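Long-range contacts in blue copper protein (Hyphomicrobium denitrificans, PDB 3EF4), which binds one copper ion as a blue copper protein of the pseudoazurin type and probably carries electrons in the bacterial periplasm: residues A1-N9 against V18-V26; P81-V89 against Y105-R114. One frame throughout, in Å; residues are numbered along the deposited sequence. Where two conformers were deposited one is given.

Contact 1 of 2, residues A1-N9 against V18-V26; sequences AEHIVEMRN and VFQPGFVKV. With PO4 (phosphate ion), chain E; PO4 (phosphate ion), chain F.
One face of the H3 imidazole lies against V26, whose CG1 stands over the ring centre, 3.6 Å from the centroid, in a CH-pi contact; at the edge, H3 ND1 donates to O2 of one phosphate ion (2.9 Å) and NE2 to O1 of another. Both phosphates probably come from the crystallisation liquor. With an alanine at H3, V26 CG1 would be likely to lose the ring it packs on, and both phosphates their imidazole donors.

M7 CG lies 3.5 Å from F19 CE1, and M7 SD is at the edge of the F19 ring, a Met-aromatic contact in one of two M7 conformers. V5 CG1, anti to its own amide nitrogen (chi1 174°), packs against F19 CB at 3.7 Å. On the opposite sheet face R8, bent at chi3, makes a salt bridge from NH2 to the syn lone pair of E6 OE1 (3.0 Å), the oxygen lying in the guanidinium plane.

E6-Q20 and R8-V18 are antiparallel hydrogen-bonded pairs, with M7-F19 the non-hydrogen-bonded pair between them. At the cis Q20-P21 peptide direct pairing stops; a water donates to I4 O and Q20 O, and beyond P21 the strands lie farther apart in this N-terminal beta hairpin of the cupredoxin fold.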
loop_
_atom_site.group_PDB
_atom_site.type_symbol
_atom_site.label_atom_id
_atom_site.label_comp_id
_atom_site.label_asym_id
_atom_site.label_seq_id
_atom_site.Cartn_x
_atom_site.Cartn_y
_atom_site.Cartn_z
ATOM N N ALA A 1 -15.808 1.197 8.076
ATOM C CA ALA A 1 -15.113 2.480 8.264
ATOM C C ALA A 1 -14.189 2.772 7.073
ATOM O O ALA A 1 -13.517 1.883 6.599
ATOM C CB ALA A 1 -14.348 2.381 9.579
ATOM N N GLU A 2 -14.171 3.986 6.543
ATOM C CA GLU A 2 -13.299 4.329 5.423
ATOM C C GLU A 2 -11.962 4.888 5.896
ATOM O O GLU A 2 -11.902 5.649 6.880
ATOM C CB GLU A 2 -14.007 5.410 4.619
ATOM C CG GLU A 2 -13.308 5.871 3.346
ATOM C CD GLU A 2 -14.117 6.944 2.645
ATOM O OE1 GLU A 2 -14.188 8.100 3.084
ATOM O OE2 GLU A 2 -14.739 6.614 1.617
ATOM N N HIS A 3 -10.912 4.541 5.192
ATOM C CA HIS A 3 -9.567 5.008 5.479
ATOM C C HIS A 3 -9.071 5.660 4.199
ATOM O O HIS A 3 -9.404 5.146 3.118
ATOM C CB HIS A 3 -8.635 3.913 5.891
ATOM C CG HIS A 3 -9.020 3.296 7.175
ATOM N ND1 HIS A 3 -8.316 3.561 8.325
ATOM C CD2 HIS A 3 -10.034 2.486 7.512
ATOM C CE1 HIS A 3 -8.881 2.900 9.315
ATOM N NE2 HIS A 3 -9.922 2.237 8.854
ATOM N N ILE A 4 -8.330 6.738 4.330
ATOM C CA ILE A 4 -7.806 7.483 3.181
ATOM C C ILE A 4 -6.303 7.379 3.121
ATOM O O ILE A 4 -5.623 7.538 4.145
ATOM C CB ILE A 4 -8.203 8.976 3.314
ATOM C CG1 ILE A 4 -9.714 9.151 3.430
ATOM C CG2 ILE A 4 -7.631 9.747 2.122
ATOM C CD1 ILE A 4 -10.502 8.703 2.217
ATOM N N VAL A 5 -5.790 7.121 1.915
ATOM C CA VAL A 5 -4.360 7.177 1.674
ATOM C C VAL A 5 -4.121 8.164 0.563
ATOM O O VAL A 5 -4.651 8.035 -0.531
ATOM C CB VAL A 5 -3.828 5.795 1.295
ATOM C CG1 VAL A 5 -2.365 5.890 0.906
ATOM C CG2 VAL A 5 -4.052 4.841 2.450
ATOM N N GLU A 6 -3.367 9.209 0.858
ATOM C CA GLU A 6 -3.049 10.201 -0.135
ATOM C C GLU A 6 -1.834 9.830 -0.990
ATOM O O GLU A 6 -0.850 9.303 -0.465
ATOM C CB GLU A 6 -2.739 11.542 0.548
ATOM C CG GLU A 6 -3.892 12.120 1.325
ATOM C CD GLU A 6 -3.620 13.549 1.804
ATOM O OE1 GLU A 6 -2.425 13.943 1.772
ATOM O OE2 GLU A 6 -4.607 14.203 2.174
ATOM N N MET A 7 -1.929 10.106 -2.293
ATOM C CA MET A 7 -0.799 9.994 -3.210
ATOM C C MET A 7 -0.067 11.343 -3.275
ATOM O O MET A 7 -0.706 12.309 -3.756
ATOM C CB MET A 7 -1.349 9.423 -4.534
ATOM C CG MET A 7 -1.821 7.995 -4.319
ATOM S SD MET A 7 -2.553 7.066 -5.663
ATOM C CE MET A 7 -4.071 7.972 -5.918
ATOM N N ARG A 8 1.176 11.397 -2.815
ATOM C CA ARG A 8 1.856 12.691 -2.626
ATOM C C ARG A 8 3.257 12.705 -3.247
ATOM O O ARG A 8 4.024 11.773 -3.191
ATOM C CB ARG A 8 1.992 13.034 -1.144
ATOM C CG ARG A 8 0.652 13.200 -0.442
ATOM C CD ARG A 8 0.808 13.736 0.942
ATOM N NE ARG A 8 1.321 15.112 0.945
ATOM C CZ ARG A 8 0.684 16.210 1.246
ATOM N NH1 ARG A 8 1.401 17.347 1.183
ATOM N NH2 ARG A 8 -0.591 16.248 1.567
ATOM N N ASN A 9 3.586 13.851 -3.863
ATOM C CA ASN A 9 4.906 14.098 -4.352
ATOM C C ASN A 9 5.911 14.194 -3.197
ATOM O O ASN A 9 7.034 13.744 -3.326
ATOM C CB ASN A 9 4.949 15.391 -5.126
ATOM C CG ASN A 9 4.141 15.334 -6.401
ATOM O OD1 ASN A 9 3.849 14.232 -6.901
ATOM N ND2 ASN A 9 3.747 16.504 -6.856
ATOM N N VAL A 18 5.394 9.396 -2.016
ATOM C CA VAL A 18 4.879 8.670 -0.880
ATOM C C VAL A 18 3.383 8.502 -0.890
ATOM O O VAL A 18 2.623 9.372 -1.316
ATOM C CB VAL A 18 5.285 9.360 0.451
ATOM C CG1 VAL A 18 6.788 9.461 0.549
ATOM C CG2 VAL A 18 4.670 10.730 0.557
ATOM N N PHE A 19 2.964 7.345 -0.361
ATOM C CA PHE A 19 1.614 7.185 0.104
ATOM C C PHE A 19 1.548 7.628 1.561
ATOM O O PHE A 19 2.399 7.228 2.360
ATOM C CB PHE A 19 1.210 5.708 -0.007
ATOM C CG PHE A 19 0.970 5.194 -1.393
ATOM C CD1 PHE A 19 -0.134 5.523 -2.152
ATOM C CD2 PHE A 19 1.883 4.336 -1.969
ATOM C CE1 PHE A 19 -0.320 5.011 -3.412
ATOM C CE2 PHE A 19 1.697 3.811 -3.215
ATOM C CZ PHE A 19 0.575 4.152 -3.964
ATOM N N GLN A 20 0.574 8.434 1.902
ATOM C CA GLN A 20 0.430 8.941 3.251
ATOM C C GLN A 20 -0.939 8.567 3.807
ATOM O O GLN A 20 -1.961 9.071 3.279
ATOM C CB GLN A 20 0.597 10.464 3.268
ATOM C CG GLN A 20 0.587 10.999 4.700
ATOM C CD GLN A 20 1.427 12.247 4.841
ATOM O OE1 GLN A 20 1.193 13.201 4.081
ATOM N NE2 GLN A 20 2.382 12.317 5.786
ATOM N N PRO A 21 -0.997 7.716 4.821
ATOM C CA PRO A 21 0.116 7.016 5.478
ATOM C C PRO A 21 0.624 5.879 4.613
ATOM O O PRO A 21 -0.057 5.401 3.697
ATOM C CB PRO A 21 -0.505 6.450 6.756
ATOM C CG PRO A 21 -1.953 6.283 6.437
ATOM C CD PRO A 21 -2.281 7.346 5.438
ATOM N N GLY A 22 1.834 5.407 4.904
ATOM C CA GLY A 22 2.430 4.286 4.251
ATOM C C GLY A 22 2.012 2.931 4.806
ATOM O O GLY A 22 2.232 1.904 4.170
ATOM N N PHE A 23 1.426 2.938 5.990
ATOM C CA PHE A 23 0.901 1.738 6.644
ATOM C C PHE A 23 -0.485 2.111 7.157
ATOM O O PHE A 23 -0.652 3.162 7.771
ATOM C CB PHE A 23 1.787 1.299 7.796
ATOM C CG PHE A 23 1.131 0.202 8.609
ATOM C CD1 PHE A 23 1.166 -1.095 8.147
ATOM C CD2 PHE A 23 0.461 0.446 9.797
ATOM C CE1 PHE A 23 0.541 -2.116 8.838
ATOM C CE2 PHE A 23 -0.207 -0.537 10.491
ATOM C CZ PHE A 23 -0.181 -1.831 9.988
ATOM N N VAL A 24 -1.460 1.255 6.915
ATOM C CA VAL A 24 -2.768 1.498 7.553
ATOM C C VAL A 24 -3.373 0.161 7.954
ATOM O O VAL A 24 -3.377 -0.816 7.232
ATOM C CB VAL A 24 -3.700 2.376 6.743
ATOM C CG1 VAL A 24 -4.018 1.694 5.463
ATOM C CG2 VAL A 24 -5.038 2.666 7.430
ATOM N N LYS A 25 -3.850 0.143 9.179
ATOM C CA LYS A 25 -4.555 -0.967 9.781
ATOM C C LYS A 25 -6.045 -0.735 9.703
ATOM O O LYS A 25 -6.566 0.300 10.118
ATOM C CB LYS A 25 -4.072 -1.155 11.234
ATOM C CG LYS A 25 -4.939 -2.205 11.941
ATOM C CD LYS A 25 -4.559 -3.615 11.650
ATOM C CE LYS A 25 -5.307 -4.686 12.445
ATOM N NZ LYS A 25 -6.764 -4.392 12.571
ATOM N N VAL A 26 -6.742 -1.710 9.134
ATOM C CA VAL A 26 -8.158 -1.655 8.907
ATOM C C VAL A 26 -8.805 -2.980 9.317
ATOM O O VAL A 26 -8.136 -3.944 9.711
ATOM C CB VAL A 26 -8.518 -1.326 7.453
ATOM C CG1 VAL A 26 -7.733 -0.130 6.961
ATOM C CG2 VAL A 26 -8.240 -2.521 6.543
HETATM P P PO4 E . -6.357 6.827 7.568
HETATM O O1 PO4 E . -5.638 8.115 8.082
HETATM O O2 PO4 E . -6.433 5.739 8.698
HETATM O O3 PO4 E . -7.816 7.184 7.077
HETATM O O4 PO4 E . -5.545 6.222 6.330
HETATM P P PO4 F . -11.409 0.573 11.686
HETATM O O1 PO4 F . -11.701 2.024 11.130
HETATM O O2 PO4 F . -11.647 0.553 13.249
HETATM O O3 PO4 F . -12.375 -0.459 10.994
HETATM O O4 PO4 F . -9.912 0.191 11.367
HETATM O O HOH W 1 -4.258 10.004 4.381
#

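Contact 2 of 2, residues P81-V89 against Y105-R114; sequences PHYGMGMVV and YKATGLAKKR. With CU (copper (II) ion), chain D.
G86 and R114 meet where the copper-binding loop of this cupredoxin packs on the start of helix 109-119. R114 can be followed outward: its CB lies 3.8 Å from V88 CG1, and CG and CD pass along the carbonyl oxygen of G86. The chain is bent at chi2 (-123°); R114 CZ lies 3.9 Å from M85 O, and NH2 reaches G86 O in a weak hydrogen bond of 3.1 Å, with the acceptor near the guanidinium plane. R114 NH1 donates to T16 O, so the arginine also ties loop and helix to the segment preceding strand 18-26.

G86 suits this spot: at its positive phi a side chain would press on the preceding carbonyl oxygen and clash with R114 NH2. L110 CB rests against the M85-G86 peptide. A111 CB touches Y83 O at 3.5 Å and also packs on Y83 CE1. G84 O accepts from two waters that also take the amide hydrogens of L110 and A111, bridging the loop to the first turn of the helix.

Within the loop, H82 O accepts from M85 N and M87 N, one above and the other below the carbonyl plane. H82 ND1 and M87 SD bind the copper, with H41 and C79 completing the site. Y83 and Y105 meet head on, each hydroxyl near the plane of the other ring, and their OH atoms share a hydrogen bond of 2.7 Å.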
loop_
_atom_site.group_PDB
_atom_site.type_symbol
_atom_site.label_atom_id
_atom_site.label_comp_id
_atom_site.label_asym_id
_atom_site.label_seq_id
_atom_site.Cartn_x
_atom_site.Cartn_y
_atom_site.Cartn_z
ATOM N N PRO A 81 4.643 4.329 -11.658
ATOM C CA PRO A 81 5.840 5.056 -12.035
ATOM C C PRO A 81 6.821 5.314 -10.913
ATOM O O PRO A 81 7.981 5.612 -11.207
ATOM C CB PRO A 81 5.255 6.386 -12.548
ATOM C CG PRO A 81 3.986 6.545 -11.824
ATOM C CD PRO A 81 3.391 5.145 -11.752
ATOM N N HIS A 82 6.360 5.243 -9.662
ATOM C CA HIS A 82 7.247 5.597 -8.566
ATOM C C HIS A 82 7.639 4.475 -7.630
ATOM O O HIS A 82 8.271 4.717 -6.616
ATOM C CB HIS A 82 6.688 6.765 -7.753
ATOM C CG HIS A 82 6.460 7.986 -8.589
ATOM N ND1 HIS A 82 5.226 8.594 -8.526
ATOM C CD2 HIS A 82 7.240 8.695 -9.406
ATOM C CE1 HIS A 82 5.284 9.651 -9.344
ATOM N NE2 HIS A 82 6.493 9.700 -9.902
ATOM N N TYR A 83 7.317 3.236 -7.981
ATOM C CA TYR A 83 7.663 2.129 -7.079
ATOM C C TYR A 83 9.127 2.071 -6.779
ATOM O O TYR A 83 9.541 1.926 -5.623
ATOM C CB TYR A 83 7.222 0.824 -7.695
ATOM C CG TYR A 83 7.239 -0.388 -6.805
ATOM C CD1 TYR A 83 6.960 -0.343 -5.456
ATOM C CD2 TYR A 83 7.527 -1.628 -7.349
ATOM C CE1 TYR A 83 6.972 -1.465 -4.689
ATOM C CE2 TYR A 83 7.530 -2.775 -6.579
ATOM C CZ TYR A 83 7.258 -2.699 -5.229
ATOM O OH TYR A 83 7.247 -3.794 -4.422
ATOM N N GLY A 84 9.943 2.245 -7.816
ATOM C CA GLY A 84 11.373 2.273 -7.638
ATOM C C GLY A 84 11.912 3.403 -6.833
ATOM O O GLY A 84 13.042 3.359 -6.298
ATOM N N MET A 85 11.149 4.467 -6.669
ATOM C CA MET A 85 11.455 5.608 -5.842
ATOM C C MET A 85 10.884 5.423 -4.463
ATOM O O MET A 85 10.906 6.337 -3.659
ATOM C CB MET A 85 10.901 6.889 -6.488
ATOM C CG MET A 85 11.713 7.363 -7.686
ATOM S SD MET A 85 11.047 8.664 -8.745
ATOM C CE MET A 85 10.285 7.656 -9.913
ATOM N N GLY A 86 10.342 4.246 -4.170
ATOM C CA GLY A 86 9.865 4.030 -2.813
ATOM C C GLY A 86 8.380 4.176 -2.607
ATOM O O GLY A 86 7.949 4.096 -1.462
ATOM N N MET A 87 7.567 4.374 -3.653
ATOM C CA MET A 87 6.161 4.663 -3.437
ATOM C C MET A 87 5.365 3.346 -3.346
ATOM O O MET A 87 4.923 2.762 -4.309
ATOM C CB MET A 87 5.628 5.577 -4.536
ATOM C CG MET A 87 4.267 6.164 -4.145
ATOM S SD MET A 87 3.935 7.691 -5.074
ATOM C CE MET A 87 2.250 7.974 -4.472
ATOM N N VAL A 88 5.281 2.885 -2.093
ATOM C CA VAL A 88 4.735 1.619 -1.683
ATOM C C VAL A 88 3.912 1.806 -0.419
ATOM O O VAL A 88 4.265 2.678 0.405
ATOM C CB VAL A 88 5.803 0.521 -1.534
ATOM C CG1 VAL A 88 6.808 0.840 -0.435
ATOM C CG2 VAL A 88 5.201 -0.843 -1.295
ATOM N N VAL A 89 2.858 1.059 -0.231
ATOM C CA VAL A 89 1.971 1.143 0.921
ATOM C C VAL A 89 1.574 -0.259 1.323
ATOM O O VAL A 89 1.435 -1.158 0.493
ATOM C CB VAL A 89 0.759 2.031 0.598
ATOM C CG1 VAL A 89 -0.021 1.518 -0.625
ATOM C CG2 VAL A 89 -0.175 2.191 1.788
ATOM N N TYR A 105 9.254 -11.321 0.489
ATOM C CA TYR A 105 9.221 -10.627 -0.807
ATOM C C TYR A 105 10.439 -9.763 -0.966
ATOM O O TYR A 105 10.822 -8.979 -0.081
ATOM C CB TYR A 105 7.939 -9.828 -0.885
ATOM C CG TYR A 105 7.884 -8.923 -2.091
ATOM C CD1 TYR A 105 7.864 -7.545 -1.915
ATOM C CD2 TYR A 105 7.865 -9.432 -3.394
ATOM C CE1 TYR A 105 7.806 -6.677 -2.987
ATOM C CE2 TYR A 105 7.814 -8.559 -4.479
ATOM C CZ TYR A 105 7.795 -7.179 -4.263
ATOM O OH TYR A 105 7.753 -6.296 -5.348
ATOM N N LYS A 106 11.101 -9.918 -2.114
ATOM C CA LYS A 106 12.339 -9.243 -2.406
ATOM C C LYS A 106 12.017 -7.952 -3.089
ATOM O O LYS A 106 11.696 -7.798 -4.259
ATOM C CB LYS A 106 13.260 -10.141 -3.290
ATOM N N ALA A 107 12.073 -6.902 -2.320
ATOM C CA ALA A 107 12.021 -5.550 -2.844
ATOM C C ALA A 107 13.487 -5.078 -2.878
ATOM O O ALA A 107 14.359 -5.644 -2.192
ATOM C CB ALA A 107 11.177 -4.592 -2.056
ATOM N N THR A 108 13.729 -4.022 -3.640
ATOM C CA THR A 108 15.105 -3.516 -3.547
ATOM C C THR A 108 15.076 -2.012 -3.355
ATOM O O THR A 108 14.049 -1.302 -3.454
ATOM C CB THR A 108 15.934 -3.908 -4.775
ATOM O OG1 THR A 108 15.363 -3.266 -5.939
ATOM C CG2 THR A 108 15.936 -5.418 -5.056
ATOM N N GLY A 109 16.289 -1.504 -3.073
ATOM C CA GLY A 109 16.423 -0.039 -2.995
ATOM C C GLY A 109 15.436 0.686 -2.072
ATOM O O GLY A 109 15.210 0.290 -0.933
ATOM N N LEU A 110 14.885 1.804 -2.622
ATOM C CA LEU A 110 13.937 2.606 -1.882
ATOM C C LEU A 110 12.628 1.876 -1.611
ATOM O O LEU A 110 12.113 2.098 -0.549
ATOM C CB LEU A 110 13.636 3.941 -2.541
ATOM C CG LEU A 110 14.870 4.834 -2.571
ATOM C CD1 LEU A 110 14.559 6.053 -3.446
ATOM C CD2 LEU A 110 15.365 5.247 -1.192
ATOM N N ALA A 111 12.095 1.034 -2.451
ATOM C CA ALA A 111 10.884 0.281 -2.095
ATOM C C ALA A 111 11.160 -0.658 -0.925
ATOM O O ALA A 111 10.360 -0.865 -0.034
ATOM C CB ALA A 111 10.440 -0.514 -3.301
ATOM N N LYS A 112 12.372 -1.258 -0.967
ATOM C CA LYS A 112 12.755 -2.130 0.137
ATOM C C LYS A 112 12.798 -1.345 1.432
ATOM O O LYS A 112 12.271 -1.783 2.466
ATOM C CB LYS A 112 14.108 -2.797 -0.181
ATOM C CG LYS A 112 14.654 -3.696 0.912
ATOM C CD LYS A 112 15.979 -4.320 0.543
ATOM C CE LYS A 112 16.359 -5.566 1.270
ATOM N NZ LYS A 112 17.626 -6.057 0.614
ATOM N N LYS A 113 13.421 -0.193 1.432
ATOM C CA LYS A 113 13.504 0.626 2.628
ATOM C C LYS A 113 12.129 0.982 3.118
ATOM O O LYS A 113 11.817 0.822 4.299
ATOM C CB LYS A 113 14.298 1.903 2.318
ATOM C CG LYS A 113 14.387 2.835 3.506
ATOM C CD LYS A 113 15.285 4.048 3.189
ATOM C CE LYS A 113 15.164 4.974 4.403
ATOM N N ARG A 114 11.285 1.469 2.233
ATOM C CA ARG A 114 9.984 1.938 2.681
ATOM C C ARG A 114 9.082 0.789 3.091
ATOM O O ARG A 114 8.395 0.895 4.115
ATOM C CB ARG A 114 9.343 2.778 1.584
ATOM C CG ARG A 114 10.233 4.005 1.245
ATOM C CD ARG A 114 9.411 5.201 1.452
ATOM N NE ARG A 114 10.166 6.423 1.099
ATOM C CZ ARG A 114 9.937 7.185 0.036
ATOM N NH1 ARG A 114 10.677 8.276 -0.122
ATOM N NH2 ARG A 114 9.013 6.942 -0.891
HETATM CU CU CU D . 3.567 7.947 -7.547
HETATM O O HOH W 2 15.370 2.346 -5.478
HETATM O O HOH W 3 13.115 0.878 -5.111
#

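How the contacts relate
Contact 1 closes before contact 2 opens along the chain, and they lie about 16 Å apart between centres. They meet in one sheet, where strand 18-26 of contact 1 runs beside strand 88-93, which begins in contact 2. F19 is where the two meet: its CE2 lies 3.6 Å from M87 O, and its side chain also touches V89. V18 O adds a contact to M87 CE, while R114 reaches V18 from the helix. Contact 1 therefore supplies the N-terminal hairpin beside the copper site, packing F19 against M87 and M7 against the ligand H41. Contact 2 carries two of the four ligands, H82 and M87, and sets their loop on helix 109-119.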